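Local coordinates for HutD family protein (Pseudomonas aeruginosa, PDB 1YLL) that is of unknown function but belongs to the HutD family of cupin-like beta-barrel proteins, and so is probably linked to histidine utilisation, at residues F58-Q62 against L113-P117; V49-F55 against V99-L103; G150-Q156 against Q178-A184. All coordinates share one frame; numbering follows the deposited sequence.

Interaction 1: residues F58-Q62 against L113-P117; sequences FAGYQ and LIYAP
The F58 ring carries the tip of I114 on one face: CD1 of I114 sits 3.7 Å from the centroid of the F58 ring, almost exactly on its normal, a CH-pi contact. The Y61 ring is met at its rim instead, where CD2 of Y61 comes 3.5 Å from the carbonyl carbon C of Y115, near the ring plane. On the Y115 ring, CB of Q62 lies over one face at 4.0 Å from the centroid, displaced toward the rim. With its CG lodged between backbone N and carbonyl carbon (chi1 71°), Y115 swings its ring alongside Q62, and the two side chains point the same way; L177 of the second subunit packs against both.

I114 serves two aromatic residues by its two branches. Its CG1 lies beside the backbone N (chi1 -58°), sending CD1 to F58, while CG2 touches CB of Y61 at 3.6 Å. A branched aliphatic chain suits this place because it can fill both directions at once. The Y61 hydroxyl reaches past the contact to hydrogen-bond the carbonyl of F40, whose ring also meets that of Y61.

Two nearly straight backbone bonds fix the register, Q62 N to Y115 O at 2.8 Å and Y115 N to Q62 O at 3.0 Å. Just before them F58-Y61 forms a type II turn, closed by Y61 N to F58 O at 3.1 Å. G60 takes the third position with a positive phi of 85°, which glycine adopts without strain, and D96 accepts a bond from its N. CD of P117 rests 3.6 Å from O of G60. The arrangement is a tight turn leading directly into a hydrogen-bonded antiparallel pair, at the end of two neighbouring strands of a cupin-type beta-barrel.

Interaction 2: residues V49-F55 against V99-L103; sequences VGESGGF and VHCTL
S52 OG takes the N-H of L103 at 2.8 Å in a nearly straight bond, a side-chain hydroxyl standing in where a backbone carbonyl would usually serve. The strand 53-55 then runs antiparallel along 99-103 as an edge strand of a small four-stranded antiparallel sheet. G53 and C101 form a hydrogen-bonded pair: G53 N donates to C101 O and C101 N to G53 O, both at 2.9 Å, the second from 39° above the carbonyl plane of G53. F55 N reaches V99 O at the same length, and a water continues the ladder, donating to F55 O and accepting from V99 N.

The H100 ring bends toward the bare glycine backbone, its CD2 3.6 Å from C of G53 and O of G53 over one face of the imidazole. On the sheet face opposite H100, F55 and C101 pack together with L75 of strand 73-77. F55, a flat group, can cover the small cysteine closely.

Further along, V49 and L103 pack side chain to side chain, CG1 of V49 lying 3.9 Å from CD2 of L103, while the other branch of L103, CD1, reaches the backbone where the 49-52 chain turns. I108 flanks both residues. Over the F55 ring, CB of C101 stands 3.5 Å from CZ of F55, and its SG, turned anti to the backbone N (chi1 170°), meets the ring obliquely at 4.7 Å from the centroid.

Interaction 3: residues G150-Q156 against Q178-A184; sequences GVAISLQ and QHWRLTA
CD1 of L155 stands over the six-membered ring of W180, 3.9 Å from its centroid and 7° off the normal, while its sister CD2 reaches CH2 of the same ring. I153 approaches that indole from another direction: its CG2 comes to the edge, near the ring plane, 3.9 Å from CE3 of W180. L182 lies alongside I153, with CD2 of L182 at 3.6 Å from CG1 of I153. Branched aliphatics suit this face because their methyls can fit both the face and the edge of the large indole.

On the other face A152 pairs with T183 and S154 with R181. A water joins OG of S154 to the carbonyl of H179, and the T183 hydroxyl bonds to the carbonyl of G131.

The positions are set by an antiparallel ladder, in which A152 N to T183 O measures 2.8 Å and R181 N to S154 O 3.0 Å. At its end Q156 leaves the strand with left-handed backbone angles yet grips H179 twice: Q156 N meets H179 O at 2.9 Å, and Q156 OE1 receives H179 N at 2.7 Å. Bending at chi2 (-66°) brings the amide back to do so. Beyond, W135 stacks on W180, and D134 bonds NE2 of H179.

The chemistry thus divides the sheet: I153 and W180 pack on L169 and L182 on V190, consistent with the inside of a cupin-type barrel, whereas the opposite face is more polar, with buried S154 against Q158 of the third subunit and R181 in long, weak ion pairs with E132 and D134.

How the interactions relate
Interactions 1 and 2 are close neighbours in the chain: segment 49-55 runs on almost directly into 58-62, and strand 99-103 is followed by strand 108-115, so the two pairings alternate along the sequence. Their centres nevertheless lie 19 Å apart, interaction 1 at the end of the six-stranded sheet and interaction 2 in the four-stranded one. Interaction 3 closes later in the sequence and sits on the opposite side of the chain's centre, 29 Å from interaction 1 and 35 Å from interaction 2 between centres, with nearest atoms about 16 and 23 Å away. This separation is consistent with two cupin-like barrels in one chain. No ligand or active site is established here to which the contacts could be referred.

Interaction 1: residues F58-Q62 against L113-P117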
loop_
_atom_site.group_PDB
_atom_site.type_symbol
_atom_site.label_atom_id
_atom_site.label_comp_id
_atom_site.label_asym_id
_atom_site.label_seq_id
_atom_site.Cartn_x
_atom_site.Cartn_y
_atom_site.Cartn_z
ATOM N N PHE D 58 -20.193 31.638 16.412
ATOM C CA PHE D 58 -20.221 31.193 15.023
ATOM C C PHE D 58 -21.676 30.875 14.888
ATOM O O PHE D 58 -22.112 29.724 14.919
ATOM C CB PHE D 58 -19.348 29.952 14.833
ATOM C CG PHE D 58 -17.881 30.271 14.615
ATOM C CD1 PHE D 58 -17.010 30.412 15.693
ATOM C CD2 PHE D 58 -17.377 30.407 13.332
ATOM C CE1 PHE D 58 -15.654 30.676 15.476
ATOM C CE2 PHE D 58 -16.019 30.673 13.089
ATOM C CZ PHE D 58 -15.153 30.804 14.176
ATOM N N ALA D 59 -22.456 31.947 14.782
ATOM C CA ALA D 59 -23.897 31.843 14.671
ATOM C C ALA D 59 -24.354 30.881 13.590
ATOM O O ALA D 59 -23.920 30.980 12.432
ATOM C CB ALA D 59 -24.484 33.226 14.388
ATOM N N GLY D 60 -25.252 29.978 13.972
ATOM C CA GLY D 60 -25.810 29.025 13.033
ATOM C C GLY D 60 -25.008 27.758 12.800
ATOM O O GLY D 60 -25.502 26.815 12.168
ATOM N N TYR D 61 -23.784 27.721 13.322
ATOM C CA TYR D 61 -22.915 26.563 13.145
ATOM C C TYR D 61 -22.876 25.627 14.329
ATOM O O TYR D 61 -23.109 26.040 15.470
ATOM C CB TYR D 61 -21.469 27.003 12.916
ATOM C CG TYR D 61 -21.202 27.715 11.624
ATOM C CD1 TYR D 61 -21.207 29.110 11.564
ATOM C CD2 TYR D 61 -20.907 27.004 10.466
ATOM C CE1 TYR D 61 -20.907 29.783 10.365
ATOM C CE2 TYR D 61 -20.604 27.649 9.265
ATOM C CZ TYR D 61 -20.594 29.042 9.214
ATOM O OH TYR D 61 -20.207 29.689 8.063
ATOM N N GLN D 62 -22.592 24.350 14.037
ATOM C CA GLN D 62 -22.397 23.316 15.063
ATOM C C GLN D 62 -20.872 23.252 15.254
ATOM O O GLN D 62 -20.125 23.325 14.305
ATOM C CB GLN D 62 -22.863 21.950 14.551
ATOM C CG GLN D 62 -22.505 20.795 15.475
ATOM C CD GLN D 62 -23.210 20.914 16.800
ATOM O OE1 GLN D 62 -22.593 20.897 17.873
ATOM N NE2 GLN D 62 -24.519 21.017 16.735
ATOM N N LEU D 113 -13.745 21.540 14.722
ATOM C CA LEU D 113 -14.508 21.325 13.483
ATOM C C LEU D 113 -15.692 22.281 13.656
ATOM O O LEU D 113 -16.305 22.273 14.699
ATOM C CB LEU D 113 -15.108 19.910 13.435
ATOM C CG LEU D 113 -15.600 19.247 12.129
ATOM C CD1 LEU D 113 -16.843 18.451 12.373
ATOM C CD2 LEU D 113 -15.748 20.204 10.978
ATOM N N ILE D 114 -15.967 23.125 12.665
ATOM C CA ILE D 114 -17.143 23.996 12.734
ATOM C C ILE D 114 -17.869 23.735 11.421
ATOM O O ILE D 114 -17.247 23.818 10.371
ATOM C CB ILE D 114 -16.712 25.470 12.829
ATOM C CG1 ILE D 114 -15.829 25.645 14.075
ATOM C CG2 ILE D 114 -17.952 26.424 12.865
ATOM C CD1 ILE D 114 -15.325 27.057 14.278
ATOM N N TYR D 115 -19.166 23.432 11.481
ATOM C CA TYR D 115 -19.879 23.175 10.240
ATOM C C TYR D 115 -21.346 23.581 10.328
ATOM O O TYR D 115 -21.914 23.701 11.416
ATOM C CB TYR D 115 -19.772 21.699 9.847
ATOM C CG TYR D 115 -20.554 20.747 10.709
ATOM C CD1 TYR D 115 -21.818 20.282 10.330
ATOM C CD2 TYR D 115 -20.039 20.305 11.924
ATOM C CE1 TYR D 115 -22.538 19.397 11.136
ATOM C CE2 TYR D 115 -20.749 19.417 12.744
ATOM C CZ TYR D 115 -22.003 18.964 12.345
ATOM O OH TYR D 115 -22.702 18.125 13.173
ATOM N N ALA D 116 -21.929 23.806 9.153
ATOM C CA ALA D 116 -23.329 24.210 9.013
ATOM C C ALA D 116 -24.173 22.918 8.939
ATOM O O ALA D 116 -24.219 22.260 7.902
ATOM C CB ALA D 116 -23.456 25.025 7.731
ATOM N N PRO D 117 -24.890 22.576 10.019
ATOM C CA PRO D 117 -25.675 21.341 10.002
ATOM C C PRO D 117 -26.789 21.245 8.950
ATOM O O PRO D 117 -27.193 20.154 8.550
ATOM C CB PRO D 117 -26.171 21.218 11.439
ATOM C CG PRO D 117 -26.254 22.628 11.926
ATOM C CD PRO D 117 -25.082 23.324 11.278
#

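Interaction 2: residues V49-F55 against V99-L103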
loop_
_atom_site.group_PDB
_atom_site.type_symbol
_atom_site.label_atom_id
_atom_site.label_comp_id
_atom_site.label_asym_id
_atom_site.label_seq_id
_atom_site.Cartn_x
_atom_site.Cartn_y
_atom_site.Cartn_z
ATOM N N VAL D 49 -4.938 28.612 22.791
ATOM C CA VAL D 49 -5.716 29.394 23.723
ATOM C C VAL D 49 -4.730 29.642 24.840
ATOM O O VAL D 49 -4.357 28.712 25.548
ATOM C CB VAL D 49 -6.914 28.603 24.246
ATOM C CG1 VAL D 49 -7.776 29.496 25.112
ATOM C CG2 VAL D 49 -7.715 28.044 23.077
ATOM N N GLY D 50 -4.310 30.895 24.965
ATOM C CA GLY D 50 -3.309 31.257 25.957
ATOM C C GLY D 50 -3.845 31.772 27.265
ATOM O O GLY D 50 -3.114 31.791 28.261
ATOM N N GLU D 51 -5.102 32.187 27.256
ATOM C CA GLU D 51 -5.768 32.699 28.447
ATOM C C GLU D 51 -7.235 32.304 28.485
ATOM O O GLU D 51 -7.861 32.131 27.441
ATOM C CB GLU D 51 -5.716 34.211 28.454
ATOM C CG GLU D 51 -4.359 34.810 28.640
ATOM C CD GLU D 51 -4.452 36.309 28.741
ATOM O OE1 GLU D 51 -4.828 36.944 27.728
ATOM O OE2 GLU D 51 -4.168 36.848 29.834
ATOM N N SER D 52 -7.784 32.169 29.684
ATOM C CA SER D 52 -9.204 31.877 29.845
ATOM C C SER D 52 -9.952 33.101 29.337
ATOM O O SER D 52 -9.496 34.234 29.501
ATOM C CB SER D 52 -9.564 31.655 31.322
ATOM O OG SER D 52 -8.863 30.543 31.850
ATOM N N GLY D 53 -11.099 32.881 28.702
ATOM C CA GLY D 53 -11.874 33.991 28.184
ATOM C C GLY D 53 -13.033 33.470 27.361
ATOM O O GLY D 53 -13.139 32.258 27.133
ATOM N N GLY D 54 -13.907 34.373 26.918
ATOM C CA GLY D 54 -15.052 33.931 26.143
ATOM C C GLY D 54 -14.651 33.529 24.744
ATOM O O GLY D 54 -13.606 33.949 24.242
ATOM N N PHE D 55 -15.467 32.687 24.117
ATOM C CA PHE D 55 -15.208 32.260 22.748
ATOM C C PHE D 55 -16.187 33.050 21.890
ATOM O O PHE D 55 -17.346 33.237 22.266
ATOM C CB PHE D 55 -15.462 30.759 22.567
ATOM C CG PHE D 55 -14.301 29.883 22.950
ATOM C CD1 PHE D 55 -14.428 28.488 22.896
ATOM C CD2 PHE D 55 -13.092 30.431 23.376
ATOM C CE1 PHE D 55 -13.367 27.655 23.265
ATOM C CE2 PHE D 55 -12.004 29.595 23.752
ATOM C CZ PHE D 55 -12.155 28.207 23.693
ATOM N N VAL D 99 -20.358 31.031 25.368
ATOM C CA VAL D 99 -19.338 30.124 25.871
ATOM C C VAL D 99 -18.133 30.790 26.484
ATOM O O VAL D 99 -17.550 31.685 25.898
ATOM C CB VAL D 99 -18.844 29.214 24.713
ATOM C CG1 VAL D 99 -17.778 28.246 25.216
ATOM C CG2 VAL D 99 -20.034 28.431 24.129
ATOM N N HIS D 100 -17.771 30.328 27.670
ATOM C CA HIS D 100 -16.585 30.838 28.329
ATOM C C HIS D 100 -15.636 29.660 28.532
ATOM O O HIS D 100 -16.052 28.585 28.962
ATOM C CB HIS D 100 -16.922 31.456 29.693
ATOM C CG HIS D 100 -15.716 31.950 30.430
ATOM N ND1 HIS D 100 -15.016 31.171 31.327
ATOM C CD2 HIS D 100 -15.045 33.126 30.350
ATOM C CE1 HIS D 100 -13.971 31.847 31.772
ATOM N NE2 HIS D 100 -13.965 33.036 31.196
ATOM N N CYS D 101 -14.360 29.867 28.203
ATOM C CA CYS D 101 -13.376 28.820 28.360
ATOM C C CYS D 101 -12.482 29.126 29.552
ATOM O O CYS D 101 -11.899 30.203 29.628
ATOM C CB CYS D 101 -12.509 28.753 27.110
ATOM S SG CYS D 101 -11.059 27.674 27.276
ATOM N N THR D 102 -12.394 28.186 30.484
ATOM C CA THR D 102 -11.498 28.335 31.624
ATOM C C THR D 102 -10.362 27.325 31.411
ATOM O O THR D 102 -10.608 26.120 31.298
ATOM C CB THR D 102 -12.218 27.982 32.942
ATOM O OG1 THR D 102 -13.238 28.961 33.189
ATOM C CG2 THR D 102 -11.254 27.958 34.095
ATOM N N LEU D 103 -9.129 27.824 31.333
ATOM C CA LEU D 103 -7.968 26.951 31.183
ATOM C C LEU D 103 -7.708 26.349 32.569
ATOM O O LEU D 103 -7.681 27.081 33.575
ATOM C CB LEU D 103 -6.752 27.750 30.737
ATOM C CG LEU D 103 -6.863 28.405 29.356
ATOM C CD1 LEU D 103 -5.556 29.169 29.032
ATOM C CD2 LEU D 103 -7.159 27.338 28.289
HETATM O O HOH W 1 -19.801 33.554 23.858
#

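Interaction 3: residues G150-Q156 against Q178-A184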
loop_
_atom_site.group_PDB
_atom_site.type_symbol
_atom_site.label_atom_id
_atom_site.label_comp_id
_atom_site.label_asym_id
_atom_site.label_seq_id
_atom_site.Cartn_x
_atom_site.Cartn_y
_atom_site.Cartn_z
ATOM N N GLY D 150 3.934 9.765 12.024
ATOM C CA GLY D 150 4.086 8.415 11.527
ATOM C C GLY D 150 2.932 7.651 10.931
ATOM O O GLY D 150 3.069 6.443 10.701
ATOM N N VAL D 151 1.815 8.317 10.650
ATOM C CA VAL D 151 0.690 7.587 10.091
ATOM C C VAL D 151 0.658 7.532 8.581
ATOM O O VAL D 151 0.591 8.564 7.899
ATOM C CB VAL D 151 -0.656 8.163 10.582
ATOM C CG1 VAL D 151 -1.821 7.389 9.948
ATOM C CG2 VAL D 151 -0.733 8.051 12.106
ATOM N N ALA D 152 0.699 6.315 8.054
ATOM C CA ALA D 152 0.643 6.111 6.617
ATOM C C ALA D 152 -0.804 5.778 6.240
ATOM O O ALA D 152 -1.466 5.013 6.931
ATOM C CB ALA D 152 1.578 4.977 6.196
ATOM N N ILE D 153 -1.261 6.339 5.131
ATOM C CA ILE D 153 -2.632 6.133 4.684
ATOM C C ILE D 153 -2.738 5.478 3.321
ATOM O O ILE D 153 -2.022 5.841 2.387
ATOM C CB ILE D 153 -3.393 7.470 4.523
ATOM C CG1 ILE D 153 -3.233 8.346 5.754
ATOM C CG2 ILE D 153 -4.871 7.191 4.285
ATOM C CD1 ILE D 153 -3.833 9.751 5.573
ATOM N N SER D 154 -3.628 4.503 3.203
ATOM C CA SER D 154 -3.829 3.906 1.901
ATOM C C SER D 154 -5.331 3.950 1.647
ATOM O O SER D 154 -6.120 3.910 2.591
ATOM C CB SER D 154 -3.296 2.478 1.870
ATOM O OG SER D 154 -4.116 1.629 2.628
ATOM N N LEU D 155 -5.704 4.088 0.377
ATOM C CA LEU D 155 -7.098 4.144 -0.054
ATOM C C LEU D 155 -7.258 3.108 -1.169
ATOM O O LEU D 155 -6.526 3.148 -2.168
ATOM C CB LEU D 155 -7.441 5.539 -0.575
ATOM C CG LEU D 155 -8.770 5.783 -1.317
ATOM C CD1 LEU D 155 -9.962 5.363 -0.461
ATOM C CD2 LEU D 155 -8.886 7.261 -1.647
ATOM N N GLN D 156 -8.220 2.205 -1.002
ATOM C CA GLN D 156 -8.460 1.117 -1.963
ATOM C C GLN D 156 -7.181 0.285 -2.166
ATOM O O GLN D 156 -6.906 -0.201 -3.272
ATOM C CB GLN D 156 -8.971 1.661 -3.305
ATOM C CG GLN D 156 -10.086 2.726 -3.217
ATOM C CD GLN D 156 -11.414 2.220 -2.663
ATOM O OE1 GLN D 156 -11.478 1.651 -1.571
ATOM N NE2 GLN D 156 -12.489 2.446 -3.413
ATOM N N GLN D 178 -15.584 3.602 0.091
ATOM C CA GLN D 178 -14.137 3.692 0.150
ATOM C C GLN D 178 -13.548 2.812 1.228
ATOM O O GLN D 178 -14.112 2.692 2.329
ATOM C CB GLN D 178 -13.703 5.139 0.440
ATOM C CG GLN D 178 -14.385 6.221 -0.424
ATOM C CD GLN D 178 -14.056 6.081 -1.919
ATOM O OE1 GLN D 178 -14.905 6.346 -2.784
ATOM N NE2 GLN D 178 -12.840 5.671 -2.219
ATOM N N HIS D 179 -12.399 2.218 0.941
ATOM C CA HIS D 179 -11.719 1.398 1.925
ATOM C C HIS D 179 -10.460 2.135 2.358
ATOM O O HIS D 179 -9.507 2.293 1.592
ATOM C CB HIS D 179 -11.357 0.008 1.371
ATOM C CG HIS D 179 -10.785 -0.899 2.407
ATOM N ND1 HIS D 179 -10.132 -2.074 2.095
ATOM C CD2 HIS D 179 -10.743 -0.792 3.759
ATOM C CE1 HIS D 179 -9.708 -2.647 3.210
ATOM N NE2 HIS D 179 -10.068 -1.889 4.234
ATOM N N TRP D 180 -10.476 2.631 3.589
ATOM C CA TRP D 180 -9.361 3.379 4.156
ATOM C C TRP D 180 -8.557 2.552 5.146
ATOM O O TRP D 180 -9.132 1.931 6.042
ATOM C CB TRP D 180 -9.875 4.615 4.925
ATOM C CG TRP D 180 -10.554 5.632 4.092
ATOM C CD1 TRP D 180 -11.902 5.808 3.921
ATOM C CD2 TRP D 180 -9.913 6.659 3.344
ATOM N NE1 TRP D 180 -12.131 6.891 3.118
ATOM C CE2 TRP D 180 -10.927 7.434 2.746
ATOM C CE3 TRP D 180 -8.569 7.000 3.126
ATOM C CZ2 TRP D 180 -10.645 8.542 1.937
ATOM C CZ3 TRP D 180 -8.282 8.120 2.310
ATOM C CH2 TRP D 180 -9.316 8.864 1.736
ATOM N N ARG D 181 -7.228 2.581 5.024
ATOM C CA ARG D 181 -6.374 1.847 5.944
ATOM C C ARG D 181 -5.245 2.737 6.447
ATOM O O ARG D 181 -4.604 3.421 5.663
ATOM C CB ARG D 181 -5.787 0.595 5.279
ATOM C CG ARG D 181 -4.916 -0.210 6.267
ATOM C CD ARG D 181 -4.252 -1.420 5.612
ATOM N NE ARG D 181 -5.223 -2.320 5.014
ATOM C CZ ARG D 181 -6.114 -3.031 5.700
ATOM N NH1 ARG D 181 -6.156 -2.957 7.026
ATOM N NH2 ARG D 181 -6.974 -3.811 5.054
ATOM N N LEU D 182 -5.022 2.759 7.756
ATOM C CA LEU D 182 -3.953 3.566 8.312
ATOM C C LEU D 182 -2.975 2.624 8.980
ATOM O O LEU D 182 -3.367 1.622 9.585
ATOM C CB LEU D 182 -4.483 4.517 9.380
ATOM C CG LEU D 182 -5.657 5.391 8.942
ATOM C CD1 LEU D 182 -6.088 6.213 10.148
ATOM C CD2 LEU D 182 -5.291 6.274 7.814
ATOM N N THR D 183 -1.701 2.970 8.894
ATOM C CA THR D 183 -0.680 2.158 9.520
ATOM C C THR D 183 0.319 3.061 10.242
ATOM O O THR D 183 0.532 4.207 9.843
ATOM C CB THR D 183 0.026 1.305 8.471
ATOM O OG1 THR D 183 1.051 0.541 9.108
ATOM C CG2 THR D 183 0.626 2.175 7.414
ATOM N N ALA D 184 0.885 2.565 11.339
ATOM C CA ALA D 184 1.863 3.338 12.094
ATOM C C ALA D 184 2.826 2.410 12.842
ATOM O O ALA D 184 2.426 1.357 13.307
ATOM C CB ALA D 184 1.142 4.247 13.080
HETATM O O HOH W 2 -6.845 0.904 1.554
#